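Local coordinates for bacterial transferase hexapeptide (Three repeats) family protein (Acinetobacter baumannii, PDB 4M9C), which probably transfers an acetyl group from acetyl-CoA to a UDP-amino-sugar in the biosynthesis of UDP-N,N'-diacetylbacillosamine, at residues 187-192 against 203-208; 170-175 against 193-198. All blocks are in the same frame, centred on the assembly; numbering follows the deposited sequence.

Interaction 1. Residues 187-192 against 203-208; sequences AIVGMG and VTVVGN
Residues 187-192 and 203-208 run side by side in the same direction, their end-to-end vectors 11° apart, and pair as parallel strands at the C-terminal end of the left-handed beta-helix. Three backbone hydrogen bonds form the ladder. Ile-188 uses both of its peptide groups: its N reaches Val-203 O at 2.9 Å, and its O accepts from Val-205 N at 3.0 Å, nearly along the C=O axis. Gly-190 N then closes on Val-205 O at 2.8 Å, with a more bent N-H...O angle of 146°. Gly-190, with no side chain, lets its CA lie against Val-206 CG1 beside this bond.

Ile-188 and Thr-204 stand alongside each other on one face. Thr-204 CG2, anti to its carbonyl carbon, lies 3.6 Å from Ile-188 CB and 3.7 Å from Ile-188 CD1, while OG1 takes the crowded position between N and C (chi1 77°) and accepts a hydrogen bond from the backbone N of Glu-214 in strand 211-214. On the other face Val-189 and Val-205 meet through their CG2 methyls at 4.2 Å. Beyond the ladder the backbones separate, and a water bridges them, donating to Met-191 O at 2.7 Å and accepting from Gly-207 N at 2.8 Å.

Interaction 2. Residues 170-175 against 193-198; sequences AVIKQG and AVVTKS
The tight part of this contact is its backbone ladder, where Val-171 and Ile-172 pair in parallel with Val-194 and Val-195. Val-171 binds through both peptide groups, its N to Ala-193 O at 3.0 Å and its O to Val-195 N at 2.8 Å; Lys-173 N continues the series to Val-195 O at 2.9 Å. All three bonds are nearly straight, with N-H...O angles of 165-167°, and each donor lies close to the acceptor's C=O axis.

Ile-172 and Val-195 stand side by side on one buried face, Ile-172 CG2, anti to its backbone N, lying 4.2 Å from Val-195 CB. Val-195 CB also lies 3.6 Å from Val-171 O, the same oxygen that accepts from its backbone N. On the opposite face Val-171 and Val-194 pack against Thr-168 and Met-191, respectively, of a neighbouring subunit.

The contact loosens toward exposed Lys-173. Its CB still lies 3.4 Å from Val-195 O, but the chain then runs out fully extended, CG anti to the backbone N (chi1 -173°), and CD passes Thr-196 O at 3.8 Å. Short parallel strands stacked in register, with aliphatic side chains turned inward, are the hallmark of successive coils in a left-handed beta-helix of the hexapeptide-repeat acyltransferases.

How the interactions relate
Interactions 1 and 2 belong to two different sheets of the same beta-helix, and their segments alternate along the chain: 187-192 leads directly into 193-198, so the chain turns the corner from one sheet to the next. Their centres are 10 Å apart. Inside the corner, Val-189 CG1 touches both Val-195 CG2 and Ala-170 CB at 3.6 Å, so that the inward-facing residues of both ladders share one core. A probable hydrogen bond from Val-194 N to Gly-207 O (2.9 Å) ties the segments together again. Subunits meet near this corner too, where Met-191 of interaction 1 packs on Lys-173 of a neighbouring subunit.

Interaction 1. Residues 187-192 against 203-208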
# COMPACT_ATOMS: atom_id res chain seq x y z
N ALA A 187 -18.73 -14.57 7.57
CA ALA A 187 -17.85 -14.26 8.69
C ALA A 187 -17.45 -12.78 8.62
O ALA A 187 -17.57 -12.13 7.58
CB ALA A 187 -16.61 -15.16 8.68
N ILE A 188 -16.99 -12.27 9.75
CA ILE A 188 -16.50 -10.91 9.85
C ILE A 188 -15.09 -10.94 10.44
O ILE A 188 -14.91 -11.32 11.60
CB ILE A 188 -17.39 -10.08 10.79
CG1 ILE A 188 -18.81 -9.96 10.21
CG2 ILE A 188 -16.78 -8.73 11.07
CD1 ILE A 188 -19.75 -9.21 11.12
N VAL A 189 -14.09 -10.56 9.66
CA VAL A 189 -12.73 -10.44 10.19
C VAL A 189 -12.57 -8.98 10.64
O VAL A 189 -12.68 -8.07 9.82
CB VAL A 189 -11.68 -10.80 9.10
CG1 VAL A 189 -10.27 -10.47 9.57
CG2 VAL A 189 -11.80 -12.27 8.72
N GLY A 190 -12.32 -8.76 11.92
CA GLY A 190 -12.35 -7.41 12.46
C GLY A 190 -11.16 -6.60 11.99
O GLY A 190 -10.15 -7.17 11.61
N MET A 191 -11.26 -5.27 12.01
CA MET A 191 -10.12 -4.44 11.67
C MET A 191 -8.87 -4.86 12.44
O MET A 191 -8.92 -5.17 13.64
CB MET A 191 -10.40 -2.96 11.95
CG MET A 191 -10.68 -2.65 13.39
SD MET A 191 -10.94 -0.88 13.65
CE MET A 191 -9.52 -0.24 12.77
N GLY A 192 -7.74 -4.86 11.75
CA GLY A 192 -6.47 -5.13 12.39
C GLY A 192 -6.24 -6.57 12.80
O GLY A 192 -5.18 -6.88 13.37
N VAL A 203 -19.23 -16.10 12.11
CA VAL A 203 -18.67 -15.57 13.36
C VAL A 203 -17.79 -14.36 13.10
O VAL A 203 -17.46 -14.06 11.95
CB VAL A 203 -17.86 -16.63 14.14
CG1 VAL A 203 -18.72 -17.86 14.37
CG2 VAL A 203 -16.59 -16.99 13.40
N THR A 204 -17.44 -13.64 14.15
CA THR A 204 -16.49 -12.55 14.01
C THR A 204 -15.21 -12.90 14.75
O THR A 204 -15.25 -13.57 15.78
CB THR A 204 -17.05 -11.23 14.56
OG1 THR A 204 -16.99 -11.24 15.98
CG2 THR A 204 -18.50 -11.03 14.13
N VAL A 205 -14.08 -12.46 14.21
CA VAL A 205 -12.80 -12.61 14.91
C VAL A 205 -12.12 -11.25 15.05
O VAL A 205 -12.38 -10.35 14.26
CB VAL A 205 -11.86 -13.60 14.20
CG1 VAL A 205 -12.48 -14.99 14.16
CG2 VAL A 205 -11.50 -13.11 12.79
N VAL A 206 -11.26 -11.11 16.05
CA VAL A 206 -10.50 -9.88 16.23
C VAL A 206 -9.18 -10.24 16.88
O VAL A 206 -9.04 -11.33 17.45
CB VAL A 206 -11.22 -8.86 17.15
CG1 VAL A 206 -12.60 -8.55 16.63
CG2 VAL A 206 -11.30 -9.40 18.56
N GLY A 207 -8.21 -9.33 16.80
CA GLY A 207 -6.96 -9.47 17.53
C GLY A 207 -5.77 -10.08 16.79
O GLY A 207 -5.88 -10.51 15.64
N ASN A 208 -4.64 -10.13 17.50
CA ASN A 208 -3.38 -10.66 17.00
C ASN A 208 -2.79 -11.61 18.07
O ASN A 208 -2.21 -11.16 19.05
CB ASN A 208 -2.43 -9.48 16.71
CG ASN A 208 -1.07 -9.92 16.17
OD1 ASN A 208 -0.81 -11.10 16.00
ND2 ASN A 208 -0.20 -8.94 15.89
O HOH W 1 -7.91 -6.77 15.63

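Interaction 2. Residues 170-175 against 193-198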
# COMPACT_ATOMS: atom_id res chain seq x y z
N ALA A 170 -6.71 -5.80 8.13
CA ALA A 170 -6.59 -7.21 8.53
C ALA A 170 -5.62 -7.95 7.60
O ALA A 170 -5.49 -7.60 6.43
CB ALA A 170 -7.96 -7.89 8.52
N VAL A 171 -4.96 -8.98 8.13
CA VAL A 171 -4.08 -9.83 7.35
C VAL A 171 -4.51 -11.28 7.50
O VAL A 171 -4.79 -11.73 8.61
CB VAL A 171 -2.64 -9.77 7.87
CG1 VAL A 171 -1.68 -10.36 6.83
CG2 VAL A 171 -2.29 -8.34 8.22
N ILE A 172 -4.54 -12.00 6.40
CA ILE A 172 -4.90 -13.41 6.44
C ILE A 172 -3.74 -14.28 5.96
O ILE A 172 -3.23 -14.09 4.86
CB ILE A 172 -6.12 -13.70 5.56
CG1 ILE A 172 -7.23 -12.69 5.86
CG2 ILE A 172 -6.61 -15.13 5.76
CD1 ILE A 172 -8.41 -12.84 4.94
N LYS A 173 -3.34 -15.23 6.80
CA LYS A 173 -2.25 -16.16 6.50
C LYS A 173 -2.53 -17.02 5.28
O LYS A 173 -3.67 -17.44 5.05
CB LYS A 173 -2.02 -17.09 7.69
CG LYS A 173 -0.80 -17.98 7.54
CD LYS A 173 -0.66 -18.93 8.72
CE LYS A 173 0.58 -19.82 8.54
NZ LYS A 173 0.94 -20.54 9.80
N GLN A 174 -1.49 -17.31 4.52
CA GLN A 174 -1.66 -18.15 3.34
C GLN A 174 -2.07 -19.56 3.75
O GLN A 174 -1.69 -20.02 4.82
CB GLN A 174 -0.36 -18.19 2.52
CG GLN A 174 0.82 -18.83 3.25
CD GLN A 174 2.11 -18.73 2.44
OE1 GLN A 174 2.28 -19.41 1.43
NE2 GLN A 174 3.03 -17.87 2.89
N GLY A 175 -2.87 -20.22 2.92
CA GLY A 175 -3.09 -21.64 3.08
C GLY A 175 -2.09 -22.41 2.22
O GLY A 175 -1.05 -21.87 1.87
N ALA A 193 -7.18 -7.46 12.52
CA ALA A 193 -7.03 -8.85 12.95
C ALA A 193 -5.93 -9.57 12.16
O ALA A 193 -5.76 -9.33 10.96
CB ALA A 193 -8.33 -9.60 12.85
N VAL A 194 -5.19 -10.44 12.83
CA VAL A 194 -4.16 -11.24 12.16
C VAL A 194 -4.64 -12.69 12.15
O VAL A 194 -4.52 -13.41 13.15
CB VAL A 194 -2.78 -11.09 12.86
CG1 VAL A 194 -1.71 -11.94 12.17
CG2 VAL A 194 -2.37 -9.62 12.84
N VAL A 195 -5.22 -13.10 11.03
CA VAL A 195 -5.89 -14.39 10.94
C VAL A 195 -4.91 -15.50 10.61
O VAL A 195 -4.31 -15.50 9.55
CB VAL A 195 -6.98 -14.35 9.86
CG1 VAL A 195 -7.77 -15.66 9.84
CG2 VAL A 195 -7.92 -13.18 10.10
N THR A 196 -4.76 -16.45 11.54
CA THR A 196 -3.77 -17.52 11.41
C THR A 196 -4.40 -18.87 11.09
O THR A 196 -3.70 -19.84 10.88
CB THR A 196 -2.92 -17.64 12.68
OG1 THR A 196 -3.76 -17.99 13.79
CG2 THR A 196 -2.24 -16.31 12.99
N LYS A 197 -5.72 -18.93 11.05
CA LYS A 197 -6.38 -20.19 10.72
C LYS A 197 -7.78 -19.92 10.22
O LYS A 197 -8.28 -18.80 10.37
CB LYS A 197 -6.44 -21.09 11.96
CG LYS A 197 -7.09 -20.44 13.14
CD LYS A 197 -6.92 -21.28 14.41
CE LYS A 197 -7.54 -20.56 15.60
NZ LYS A 197 -7.64 -21.42 16.82
N SER A 198 -8.40 -20.94 9.63
CA SER A 198 -9.75 -20.81 9.11
C SER A 198 -10.72 -20.22 10.14
O SER A 198 -10.62 -20.48 11.33
CB SER A 198 -10.25 -22.16 8.60
OG SER A 198 -9.48 -22.59 7.49